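N-acetylmuramoyl-l-alanine amidase (Bartonella henselae, PDB 3NE8) is a zinc-dependent hydrolase that probably cleaves the amide bond between N-acetylmuramic acid and L-alanine in peptidoglycan, remodelling the cell wall during division. Local coordinates at residues 145-150 with 224-229. Sequence-based numbering, arbitrary orientation.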
loop_
_atom_site.group_PDB
_atom_site.type_symbol
_atom_site.label_atom_id
_atom_site.label_comp_id
_atom_site.label_asym_id
_atom_site.label_seq_id
_atom_site.Cartn_x
_atom_site.Cartn_y
_atom_site.Cartn_z
ATOM N N HIS A 145 -10.471 -3.755 0.012
ATOM C CA HIS A 145 -10.164 -3.338 -1.342
ATOM C C HIS A 145 -8.823 -2.603 -1.420
ATOM O O HIS A 145 -8.053 -2.789 -2.358
ATOM C CB HIS A 145 -11.292 -2.476 -1.896
ATOM C CG HIS A 145 -11.245 -2.339 -3.379
ATOM N ND1 HIS A 145 -11.249 -1.122 -4.018
ATOM C CD2 HIS A 145 -11.176 -3.280 -4.351
ATOM C CE1 HIS A 145 -11.191 -1.316 -5.323
ATOM N NE2 HIS A 145 -11.144 -2.616 -5.552
ATOM N N ALA A 146 -8.549 -1.766 -0.430
ATOM C CA ALA A 146 -7.259 -1.082 -0.377
ATOM C C ALA A 146 -6.119 -2.099 -0.395
ATOM O O ALA A 146 -5.124 -1.920 -1.090
ATOM C CB ALA A 146 -7.167 -0.190 0.851
ATOM N N PHE A 147 -6.281 -3.193 0.350
ATOM C CA PHE A 147 -5.268 -4.243 0.378
ATOM C C PHE A 147 -5.171 -4.973 -0.958
ATOM O O PHE A 147 -4.074 -5.246 -1.427
ATOM C CB PHE A 147 -5.538 -5.236 1.510
ATOM C CG PHE A 147 -5.212 -4.705 2.872
ATOM C CD1 PHE A 147 -3.992 -4.091 3.115
ATOM C CD2 PHE A 147 -6.109 -4.829 3.919
ATOM C CE1 PHE A 147 -3.686 -3.603 4.380
ATOM C CE2 PHE A 147 -5.807 -4.357 5.187
ATOM C CZ PHE A 147 -4.592 -3.734 5.414
ATOM N N SER A 148 -6.313 -5.277 -1.576
ATOM C CA SER A 148 -6.300 -5.947 -2.880
ATOM C C SER A 148 -5.533 -5.138 -3.914
ATOM O O SER A 148 -4.729 -5.672 -4.684
ATOM C CB SER A 148 -7.724 -6.179 -3.377
ATOM O OG SER A 148 -8.452 -6.967 -2.446
ATOM N N ILE A 149 -5.807 -3.840 -3.946
ATOM C CA ILE A 149 -5.157 -2.895 -4.857
ATOM C C ILE A 149 -3.646 -2.848 -4.600
ATOM O O ILE A 149 -2.829 -2.874 -5.523
ATOM C CB ILE A 149 -5.755 -1.460 -4.690
ATOM C CG1 ILE A 149 -7.219 -1.396 -5.154
ATOM C CG2 ILE A 149 -4.931 -0.430 -5.452
ATOM C CD1 ILE A 149 -7.420 -1.690 -6.627
ATOM N N ASN A 150 -3.291 -2.737 -3.324
ATOM C CA ASN A 150 -1.888 -2.704 -2.945
ATOM C C ASN A 150 -1.165 -3.945 -3.444
ATOM O O ASN A 150 -0.090 -3.856 -4.041
ATOM C CB ASN A 150 -1.745 -2.581 -1.427
ATOM C CG ASN A 150 -0.308 -2.660 -0.983
ATOM O OD1 ASN A 150 0.209 -3.730 -0.728
ATOM N ND2 ASN A 150 0.352 -1.515 -0.901
ATOM N N ALA A 224 3.046 -9.359 3.122
ATOM C CA ALA A 224 2.960 -9.849 4.493
ATOM C C ALA A 224 3.684 -8.900 5.446
ATOM O O ALA A 224 3.183 -8.577 6.527
ATOM C CB ALA A 224 3.558 -11.238 4.591
ATOM N N GLU A 225 4.875 -8.465 5.063
ATOM C CA GLU A 225 5.639 -7.584 5.934
ATOM C C GLU A 225 4.899 -6.272 6.161
ATOM O O GLU A 225 4.889 -5.748 7.280
ATOM C CB GLU A 225 7.040 -7.345 5.374
ATOM C CG GLU A 225 7.923 -8.583 5.433
ATOM C CD GLU A 225 9.206 -8.444 4.634
ATOM O OE1 GLU A 225 9.392 -7.405 3.968
ATOM O OE2 GLU A 225 10.027 -9.385 4.667
ATOM N N TYR A 226 4.265 -5.762 5.113
ATOM C CA TYR A 226 3.456 -4.558 5.197
ATOM C C TYR A 226 2.255 -4.764 6.114
ATOM O O TYR A 226 2.032 -3.980 7.048
ATOM C CB TYR A 226 3.006 -4.161 3.790
ATOM C CG TYR A 226 1.853 -3.188 3.747
ATOM C CD1 TYR A 226 1.952 -1.938 4.333
ATOM C CD2 TYR A 226 0.675 -3.501 3.100
ATOM C CE1 TYR A 226 0.894 -1.036 4.297
ATOM C CE2 TYR A 226 -0.376 -2.610 3.056
ATOM C CZ TYR A 226 -0.262 -1.384 3.658
ATOM O OH TYR A 226 -1.332 -0.513 3.599
ATOM N N ARG A 227 1.495 -5.826 5.867
ATOM C CA ARG A 227 0.290 -6.116 6.643
ATOM C C ARG A 227 0.598 -6.222 8.132
ATOM O O ARG A 227 -0.186 -5.784 8.978
ATOM C CB ARG A 227 -0.364 -7.414 6.161
ATOM C CG ARG A 227 -0.926 -7.348 4.755
ATOM C CD ARG A 227 -2.208 -6.541 4.706
ATOM N NE ARG A 227 -3.220 -7.046 5.634
ATOM C CZ ARG A 227 -4.024 -8.073 5.386
ATOM N NH1 ARG A 227 -3.935 -8.732 4.235
ATOM N NH2 ARG A 227 -4.911 -8.451 6.294
ATOM N N GLN A 228 1.744 -6.802 8.458
ATOM C CA GLN A 228 2.078 -7.028 9.854
ATOM C C GLN A 228 2.530 -5.767 10.606
ATOM O O GLN A 228 2.622 -5.775 11.831
ATOM C CB GLN A 228 3.071 -8.189 9.974
ATOM C CG GLN A 228 2.441 -9.502 9.508
ATOM C CD GLN A 228 3.422 -10.649 9.380
ATOM O OE1 GLN A 228 3.020 -11.796 9.187
ATOM N NE2 GLN A 228 4.710 -10.348 9.481
ATOM N N LYS A 229 2.773 -4.679 9.876
ATOM C CA LYS A 229 3.109 -3.396 10.485
ATOM C C LYS A 229 1.866 -2.655 10.988
ATOM O O LYS A 229 1.978 -1.719 11.780
ATOM C CB LYS A 229 3.830 -2.495 9.480
ATOM C CG LYS A 229 5.262 -2.873 9.156
ATOM C CD LYS A 229 5.854 -1.829 8.217
ATOM C CE LYS A 229 7.349 -1.985 8.031
ATOM N NZ LYS A 229 7.904 -0.818 7.279
#
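Arg227, in one of its two modelled conformers, folds its side chain over one face of the Phe147 ring, where helix 135-161 meets the last turn or so of helix 206-227. From CB the chain leaves with CG opposite the carbonyl carbon (chi1 -66°), then bends at chi2 and again at chi3, which turns CD and the guanidinium back onto the phenyl group. Arg227 CD sits toward the ring's rim, 3.3 Å from Phe147 CE1, and makes a CH-pi contact. Arg227 NE follows across the same face, 3.6 Å from Phe147 CZ. Arg227 CZ then stands almost straight above the ring, 4.1 Å from the centroid of Phe147, a cation-pi stack with the two planes 24° apart. At the tip, NH1 hydrogen-bonds the carbonyl oxygen of Asp76, which helps fix the rotation of the guanidinium. Both helices belong to the zinc-amidase alpha/beta fold, a mixed six-stranded sheet flanked by helices, carrying the zinc site. Tyr226 reaches the same phenyl ring at its edge, Tyr226 CE2 lying near the ring plane and 3.7 Å from Phe147 CE1. One turn after Phe147, the Asn150 amide leans obliquely against Tyr226, Asn150 OD1 3.9 Å from CD2 of the tyrosine, with amide and ring planes 28° apart; that oxygen also hydrogen-bonds a glycerol, probably from the crystallisation liquor. The Tyr226 hydroxyl continues past Phe147 to the backbone oxygen of Ala146 of the second subunit, and the reciprocal bond is made there, placing the tyrosine in the dimer interface.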